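Local coordinates for penicillin-binding protein 2B (Streptococcus pneumoniae, PDB 2WAD), which probably forms the peptide cross-links between adjacent glycan strands of cell-wall peptidoglycan as a penicillin-binding transpeptidase of the elongation machinery, at residues Asn380-Val388 and Thr630-Ala638; Phe482-Ile493 and Tyr523-Thr534. One frame throughout, in Å; residues are numbered along the deposited sequence.

Interaction 1. Residues Asn380-Val388 and Thr630-Ala638; sequences NVFVPGSVV and TNTNAVAYA
Asn633 meets the turn at Val383 and Pro384 with its side-chain amide. A chi1 of -60° places its CG opposite the carbonyl carbon. Asn633 CB and CG each lie 3.8 Å from Pro384 O. OD1 bonds to the backbone N of Phe651. Asn633 ND2 gives a nearly straight bond to Pro384 O, 2.9 Å long with 170° at the hydrogen. That oxygen lies in the amide plane of Asn633, but ND2 sits above the carbonyl plane of Pro384. Asn633 ND2 also makes a weak bond to Val383 O at 3.1 Å.

Val383 O takes a second weak bond, from Asn631 ND2 at 2.8 Å, with an angle of only 123°. Asn631 OD1 bonds to the backbone N of His653, so the two ends of this amide are tied to different parts of the chain. Val383 CG2 packs 3.3 Å from Asn631 ND2, and the two side chains cross at about a right angle.

The turn leads into Ser386-Lys389, which fits the SxxK motif of penicillin-binding transpeptidases. Ser386, the probable acyl-ester nucleophile, starts a short 3-10 turn ahead of helix 389-398. Its OG bonds to Lys389 NZ and Ser443 OG. The strand 634-638 lies beside strand 613-616, which carries Lys615.

Val387 follows Ser386 and points at strand 634-638. Val387 CG1 packs 3.9 Å from Ala634 CA. Val387 CB rests 4.1 Å from Val635 CG1, with Val635 CG2 nearly as close, so both branches of Val635 meet it.

Interaction 2. Residues Phe482-Ile493 and Tyr523-Thr534; sequences FGEYGLGSATGI and YTPMQLAQYVAT. Unlike the reference sequence in segment 482-493: Ser489 (reference Thr).
Leu487 is a bump that fills a hollow between Tyr523, Leu528 and Tyr531. Its CB sits over one face of the Tyr523 ring, 3.9 Å from the centroid. CD1 lies over a face of the Tyr531 ring in a second CH-pi contact. Leu487 CD2 meets Tyr531 CB at 3.6 Å. Leu528 CD2 is slightly farther from it.

The Tyr531 ring has another neighbour at its edge. That edge is turned to the face of Tyr485 in an offset edge-to-face pair, planes at 89°. Thr534 CG2 adds a methyl bump 3.7 Å from Tyr485 CD1. Tyr485 follows helix 471-484, and Gly486 comes next with positive phi in a Schellman motif. Gly486 has no side chain, and its CA lies 3.5 Å from Gln530 OE1.

Two glutamines bind the loop after Gly486. Gln527 NE2 reaches Ser489 O at 2.9 Å, from above the carbonyl plane. With CG anti to the backbone N (chi1 -178°), Gln530 extends to the loop, and its NE2 meets a lone pair of Thr491 O at 2.9 Å. Thr491 CG2 fits against Gln527 CG. Beyond it, Ile493 CD1 touches the bent end of Met526 at CE. Gln527 also completes a capping box with Thr524 at the helix start.

Helix 525-536 is thus packed on several sides. Segment 482-493 lies along one. Strands 342-348 and 645-650 meet Met526, Leu528 and Ala529 from the central sheet. Helix 389-398 touches Phe482, Tyr485 and Tyr531.

Both interactions are buried, and both lie in the transpeptidase domain. Interaction 2 is nested along the chain inside the loop closed by interaction 1. Helix 525-536 carries one side of interaction 2 and also borders interaction 1, through Pro525 on Phe382 and Val532 on Val635. The two touch: Phe382 N and Tyr523 O are 2.9 Å apart, a probable hydrogen bond. Through its OH, 2.8 Å from Val387 O, Tyr531 probably ties helix 525-536 to the turn next to the probable nucleophile. Interaction 1 combines one good and two weak asparagine-to-carbonyl bonds with valine packing. Interaction 2 buries over twice the surface, with aromatic rings, leucine, and glutamine bonds toward the more exposed loop.

Interaction 1. Residues Asn380-Val388 and Thr630-Ala638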
# COMPACT_ATOMS: atom_id res chain seq x y z
N ASN A 380 -9.56 -3.57 -2.55
CA ASN A 380 -10.89 -3.95 -2.98
C ASN A 380 -11.46 -5.09 -2.16
O ASN A 380 -10.71 -5.89 -1.61
CB ASN A 380 -10.88 -4.35 -4.46
CG ASN A 380 -10.55 -3.17 -5.35
OD1 ASN A 380 -11.30 -2.20 -5.44
ND2 ASN A 380 -9.42 -3.24 -6.02
N VAL A 381 -12.78 -5.17 -2.07
CA VAL A 381 -13.39 -6.11 -1.14
C VAL A 381 -14.35 -7.04 -1.86
O VAL A 381 -14.92 -6.66 -2.87
CB VAL A 381 -14.10 -5.35 0.03
CG1 VAL A 381 -13.10 -4.44 0.76
CG2 VAL A 381 -15.28 -4.56 -0.48
N PHE A 382 -14.54 -8.24 -1.32
CA PHE A 382 -15.28 -9.31 -1.98
C PHE A 382 -16.03 -10.14 -0.95
O PHE A 382 -15.54 -10.30 0.18
CB PHE A 382 -14.33 -10.22 -2.78
CG PHE A 382 -13.39 -9.46 -3.69
CD1 PHE A 382 -13.76 -9.14 -5.00
CD2 PHE A 382 -12.16 -9.02 -3.22
CE1 PHE A 382 -12.90 -8.42 -5.82
CE2 PHE A 382 -11.30 -8.30 -4.04
CZ PHE A 382 -11.66 -8.00 -5.33
N VAL A 383 -17.18 -10.68 -1.33
CA VAL A 383 -17.85 -11.66 -0.48
C VAL A 383 -16.93 -12.87 -0.41
O VAL A 383 -16.44 -13.34 -1.41
CB VAL A 383 -19.29 -12.08 -0.90
CG1 VAL A 383 -20.11 -10.94 -1.49
CG2 VAL A 383 -19.30 -13.31 -1.78
N PRO A 384 -16.66 -13.35 0.81
CA PRO A 384 -15.60 -14.35 0.95
C PRO A 384 -16.11 -15.78 0.79
O PRO A 384 -15.33 -16.65 0.44
CB PRO A 384 -15.10 -14.09 2.36
CG PRO A 384 -16.35 -13.60 3.10
CD PRO A 384 -17.15 -12.83 2.09
N GLY A 385 -17.40 -16.00 1.00
CA GLY A 385 -18.00 -17.32 0.91
C GLY A 385 -17.47 -18.28 1.97
O GLY A 385 -17.00 -17.85 3.04
N SER A 386 -17.49 -19.57 1.65
CA SER A 386 -17.33 -20.65 2.62
C SER A 386 -15.94 -20.81 3.23
O SER A 386 -15.73 -21.63 4.13
CB SER A 386 -17.75 -21.98 1.97
OG SER A 386 -19.15 -22.20 2.09
N VAL A 387 -14.96 -20.10 2.70
CA VAL A 387 -13.63 -20.16 3.29
C VAL A 387 -13.68 -19.81 4.78
O VAL A 387 -12.94 -20.38 5.56
CB VAL A 387 -12.62 -19.29 2.54
CG1 VAL A 387 -12.43 -19.85 1.13
CG2 VAL A 387 -13.09 -17.82 2.49
N VAL A 388 -14.59 -18.94 5.19
CA VAL A 388 -14.58 -18.38 6.53
C VAL A 388 -15.17 -19.30 7.60
O VAL A 388 -15.22 -18.91 8.75
CB VAL A 388 -15.35 -17.04 6.63
CG1 VAL A 388 -14.81 -15.99 5.63
CG2 VAL A 388 -16.84 -17.27 6.53
N THR A 630 -21.50 -16.67 -8.59
CA THR A 630 -21.11 -16.81 -7.19
C THR A 630 -19.60 -17.02 -7.06
O THR A 630 -18.91 -17.23 -8.06
CB THR A 630 -21.85 -17.98 -6.53
OG1 THR A 630 -21.53 -19.20 -7.22
CG2 THR A 630 -23.36 -17.73 -6.54
N ASN A 631 -19.08 -16.99 -5.83
CA ASN A 631 -17.63 -16.99 -5.63
C ASN A 631 -16.95 -18.38 -5.60
O ASN A 631 -17.47 -19.34 -4.98
CB ASN A 631 -17.23 -16.03 -4.48
CG ASN A 631 -17.61 -14.56 -4.78
OD1 ASN A 631 -18.46 -14.30 -5.64
ND2 ASN A 631 -16.94 -13.61 -4.12
N THR A 632 -15.83 -18.50 -6.33
CA THR A 632 -14.94 -19.67 -6.28
C THR A 632 -13.63 -19.45 -5.46
O THR A 632 -12.52 -19.70 -5.93
CB THR A 632 -14.70 -20.27 -7.69
OG1 THR A 632 -13.56 -19.69 -8.34
CG2 THR A 632 -15.90 -20.03 -8.57
N ASN A 633 -13.77 -19.01 -4.22
CA ASN A 633 -12.59 -18.59 -3.46
C ASN A 633 -11.92 -19.80 -2.81
O ASN A 633 -12.54 -20.85 -2.67
CB ASN A 633 -13.02 -17.59 -2.38
CG ASN A 633 -13.68 -16.34 -2.96
OD1 ASN A 633 -13.44 -15.94 -4.12
ND2 ASN A 633 -14.54 -15.73 -2.16
N ALA A 634 -10.67 -19.67 -2.37
CA ALA A 634 -10.00 -20.80 -1.72
C ALA A 634 -8.89 -20.25 -0.83
O ALA A 634 -8.27 -19.26 -1.17
CB ALA A 634 -9.40 -21.75 -2.78
N VAL A 635 -8.64 -20.91 0.30
CA VAL A 635 -7.47 -20.62 1.14
C VAL A 635 -6.74 -21.95 1.39
O VAL A 635 -7.37 -23.00 1.43
CB VAL A 635 -7.88 -19.94 2.49
CG1 VAL A 635 -8.54 -18.60 2.25
CG2 VAL A 635 -8.82 -20.82 3.30
N ALA A 636 -5.42 -21.92 1.56
CA ALA A 636 -4.63 -23.13 1.74
C ALA A 636 -3.32 -22.81 2.45
O ALA A 636 -2.84 -21.68 2.37
CB ALA A 636 -4.33 -23.77 0.36
N TYR A 637 -2.72 -23.80 3.09
CA TYR A 637 -1.32 -23.70 3.52
C TYR A 637 -0.58 -25.02 3.34
O TYR A 637 -1.20 -26.06 3.08
CB TYR A 637 -1.21 -23.23 4.98
CG TYR A 637 -1.92 -24.12 5.97
CD1 TYR A 637 -1.32 -25.27 6.48
CD2 TYR A 637 -3.22 -23.84 6.38
CE1 TYR A 637 -2.00 -26.11 7.39
CE2 TYR A 637 -3.89 -24.63 7.31
CZ TYR A 637 -3.28 -25.78 7.79
OH TYR A 637 -3.98 -26.57 8.68
N ALA A 638 0.75 -24.98 3.46
CA ALA A 638 1.61 -26.13 3.17
C ALA A 638 3.05 -25.81 3.56
O ALA A 638 3.46 -24.65 3.56
CB ALA A 638 1.55 -26.49 1.66

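Interaction 2. Residues Phe482-Ile493 and Tyr523-Thr534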
# COMPACT_ATOMS: atom_id res chain seq x y z
N PHE A 482 -14.10 -13.01 13.94
CA PHE A 482 -13.61 -12.71 12.59
C PHE A 482 -12.41 -11.74 12.59
O PHE A 482 -11.38 -12.03 11.97
CB PHE A 482 -14.76 -12.13 11.74
CG PHE A 482 -15.81 -13.16 11.34
CD1 PHE A 482 -15.56 -14.52 11.40
CD2 PHE A 482 -17.05 -12.75 10.87
CE1 PHE A 482 -16.52 -15.45 11.02
CE2 PHE A 482 -18.01 -13.68 10.45
CZ PHE A 482 -17.76 -15.05 10.55
N GLY A 483 -12.53 -10.62 13.30
CA GLY A 483 -11.43 -9.68 13.50
C GLY A 483 -10.16 -10.27 14.09
O GLY A 483 -9.05 -9.86 13.73
N GLU A 484 -10.28 -11.28 14.95
CA GLU A 484 -9.10 -11.99 15.45
C GLU A 484 -8.26 -12.65 14.36
O GLU A 484 -7.09 -12.98 14.57
CB GLU A 484 -9.49 -13.06 16.47
CG GLU A 484 -10.00 -12.52 17.80
CD GLU A 484 -10.26 -13.67 18.76
OE1 GLU A 484 -11.34 -14.28 18.69
OE2 GLU A 484 -9.38 -13.99 19.58
N TYR A 485 -8.87 -12.87 13.19
CA TYR A 485 -8.20 -13.55 12.10
C TYR A 485 -7.90 -12.57 11.00
O TYR A 485 -7.34 -12.93 9.94
CB TYR A 485 -9.07 -14.67 11.54
CG TYR A 485 -9.10 -15.94 12.35
CD1 TYR A 485 -8.13 -16.92 12.19
CD2 TYR A 485 -10.19 -16.23 13.17
CE1 TYR A 485 -8.20 -18.13 12.93
CE2 TYR A 485 -10.28 -17.42 13.87
CZ TYR A 485 -9.28 -18.38 13.75
OH TYR A 485 -9.37 -19.56 14.47
N GLY A 486 -8.25 -11.31 11.28
CA GLY A 486 -8.03 -10.23 10.32
C GLY A 486 -9.17 -10.05 9.34
O GLY A 486 -9.08 -9.29 8.37
N LEU A 487 -10.25 -10.76 9.56
CA LEU A 487 -11.42 -10.62 8.69
C LEU A 487 -12.29 -9.46 9.20
O LEU A 487 -13.05 -9.62 10.16
CB LEU A 487 -12.21 -11.94 8.70
CG LEU A 487 -11.43 -13.20 8.27
CD1 LEU A 487 -12.21 -14.47 8.46
CD2 LEU A 487 -11.00 -13.06 6.80
N GLY A 488 -12.20 -8.29 8.58
CA GLY A 488 -12.95 -7.11 9.02
C GLY A 488 -12.14 -6.19 9.92
O GLY A 488 -12.65 -5.20 10.41
N SER A 489 -10.85 -6.47 10.12
CA SER A 489 -10.00 -5.59 10.92
C SER A 489 -8.76 -5.26 10.11
O SER A 489 -8.45 -5.98 9.16
CB SER A 489 -9.59 -6.25 12.25
OG SER A 489 -9.00 -7.52 12.02
N ALA A 490 -8.07 -4.18 10.50
CA ALA A 490 -6.74 -3.85 9.97
C ALA A 490 -5.80 -5.03 10.02
O ALA A 490 -5.70 -5.70 11.05
CB ALA A 490 -6.12 -2.67 10.76
N THR A 491 -5.07 -5.25 8.92
CA THR A 491 -4.08 -6.33 8.84
C THR A 491 -2.73 -5.98 9.44
O THR A 491 -2.00 -6.88 9.86
CB THR A 491 -3.87 -6.83 7.38
OG1 THR A 491 -3.26 -5.81 6.59
CG2 THR A 491 -5.17 -7.21 6.72
N GLY A 492 -2.40 -4.70 9.47
CA GLY A 492 -1.07 -4.26 9.89
C GLY A 492 -0.05 -4.12 8.76
O GLY A 492 1.15 -3.90 8.98
N ILE A 493 -0.51 -4.32 7.52
CA ILE A 493 0.43 -4.34 6.40
C ILE A 493 1.13 -2.98 6.28
O ILE A 493 0.52 -1.95 6.58
CB ILE A 493 -0.22 -4.72 5.08
CG1 ILE A 493 0.86 -5.11 4.06
CG2 ILE A 493 -1.14 -3.62 4.57
CD1 ILE A 493 0.30 -5.48 2.74
N TYR A 523 -14.44 -8.74 2.43
CA TYR A 523 -13.07 -8.64 2.89
C TYR A 523 -12.10 -8.50 1.71
O TYR A 523 -12.45 -8.86 0.57
CB TYR A 523 -12.72 -9.91 3.67
CG TYR A 523 -13.64 -10.23 4.83
CD1 TYR A 523 -14.01 -9.25 5.77
CD2 TYR A 523 -14.17 -11.49 4.97
CE1 TYR A 523 -14.85 -9.55 6.84
CE2 TYR A 523 -15.02 -11.80 6.01
CZ TYR A 523 -15.33 -10.84 6.96
OH TYR A 523 -16.19 -11.20 7.98
N THR A 524 -10.91 -7.97 1.97
CA THR A 524 -9.87 -7.87 0.94
C THR A 524 -9.09 -9.20 0.82
O THR A 524 -9.11 -10.03 1.72
CB THR A 524 -8.82 -6.82 1.29
OG1 THR A 524 -8.07 -7.28 2.41
CG2 THR A 524 -9.44 -5.46 1.62
N PRO A 525 -8.37 -9.40 -0.29
CA PRO A 525 -7.59 -10.63 -0.43
C PRO A 525 -6.47 -10.71 0.61
O PRO A 525 -6.13 -11.81 1.05
CB PRO A 525 -7.07 -10.57 -1.88
CG PRO A 525 -8.08 -9.71 -2.62
CD PRO A 525 -8.60 -8.71 -1.58
N MET A 526 -5.88 -9.58 1.02
CA MET A 526 -4.86 -9.57 2.06
C MET A 526 -5.42 -10.07 3.40
O MET A 526 -4.78 -10.87 4.08
CB MET A 526 -4.19 -8.19 2.16
CG MET A 526 -3.06 -8.06 3.17
SD MET A 526 -1.61 -9.04 2.69
CE MET A 526 -1.19 -8.24 1.14
N GLN A 527 -6.62 -9.61 3.76
CA GLN A 527 -7.30 -10.09 4.98
C GLN A 527 -7.52 -11.61 4.94
O GLN A 527 -7.35 -12.32 5.96
CB GLN A 527 -8.64 -9.36 5.19
CG GLN A 527 -8.52 -7.86 5.60
CD GLN A 527 -9.86 -7.17 5.71
OE1 GLN A 527 -10.63 -7.18 4.76
NE2 GLN A 527 -10.15 -6.57 6.85
N LEU A 528 -7.95 -12.11 3.78
CA LEU A 528 -8.21 -13.56 3.63
C LEU A 528 -6.91 -14.38 3.66
O LEU A 528 -6.92 -15.48 4.19
CB LEU A 528 -9.06 -13.87 2.38
CG LEU A 528 -10.49 -13.33 2.49
CD1 LEU A 528 -11.13 -13.14 1.10
CD2 LEU A 528 -11.31 -14.32 3.27
N ALA A 529 -5.80 -13.84 3.15
CA ALA A 529 -4.51 -14.49 3.38
C ALA A 529 -4.08 -14.50 4.85
O ALA A 529 -3.52 -15.49 5.32
CB ALA A 529 -3.40 -13.92 2.51
N GLN A 530 -4.26 -13.39 5.55
CA GLN A 530 -3.80 -13.31 6.95
C GLN A 530 -4.63 -14.31 7.76
O GLN A 530 -4.14 -14.89 8.71
CB GLN A 530 -4.03 -11.91 7.54
CG GLN A 530 -3.52 -11.74 9.00
CD GLN A 530 -3.64 -10.29 9.45
OE1 GLN A 530 -4.71 -9.68 9.34
NE2 GLN A 530 -2.52 -9.70 9.88
N TYR A 531 -5.89 -14.48 7.38
CA TYR A 531 -6.77 -15.40 8.11
C TYR A 531 -6.24 -16.83 8.01
O TYR A 531 -5.99 -17.50 9.03
CB TYR A 531 -8.22 -15.23 7.62
CG TYR A 531 -9.12 -16.46 7.69
CD1 TYR A 531 -9.40 -17.06 8.92
CD2 TYR A 531 -9.74 -16.97 6.55
CE1 TYR A 531 -10.24 -18.14 9.02
CE2 TYR A 531 -10.60 -18.07 6.64
CZ TYR A 531 -10.85 -18.64 7.88
OH TYR A 531 -11.68 -19.73 8.02
N VAL A 532 -6.00 -17.32 6.80
CA VAL A 532 -5.48 -18.69 6.69
C VAL A 532 -4.06 -18.80 7.25
O VAL A 532 -3.71 -19.86 7.81
CB VAL A 532 -5.58 -19.30 5.28
CG1 VAL A 532 -4.72 -18.49 4.27
CG2 VAL A 532 -5.08 -20.75 5.33
N ALA A 533 -3.26 -17.73 7.16
CA ALA A 533 -1.89 -17.74 7.73
C ALA A 533 -1.91 -17.85 9.25
O ALA A 533 -1.04 -18.49 9.84
CB ALA A 533 -1.08 -16.51 7.31
N THR A 534 -2.92 -17.22 9.86
CA THR A 534 -3.13 -17.27 11.31
C THR A 534 -3.43 -18.69 11.78
O THR A 534 -2.88 -19.18 12.77
CB THR A 534 -4.28 -16.29 11.73
OG1 THR A 534 -3.91 -14.94 11.40
CG2 THR A 534 -4.57 -16.39 13.22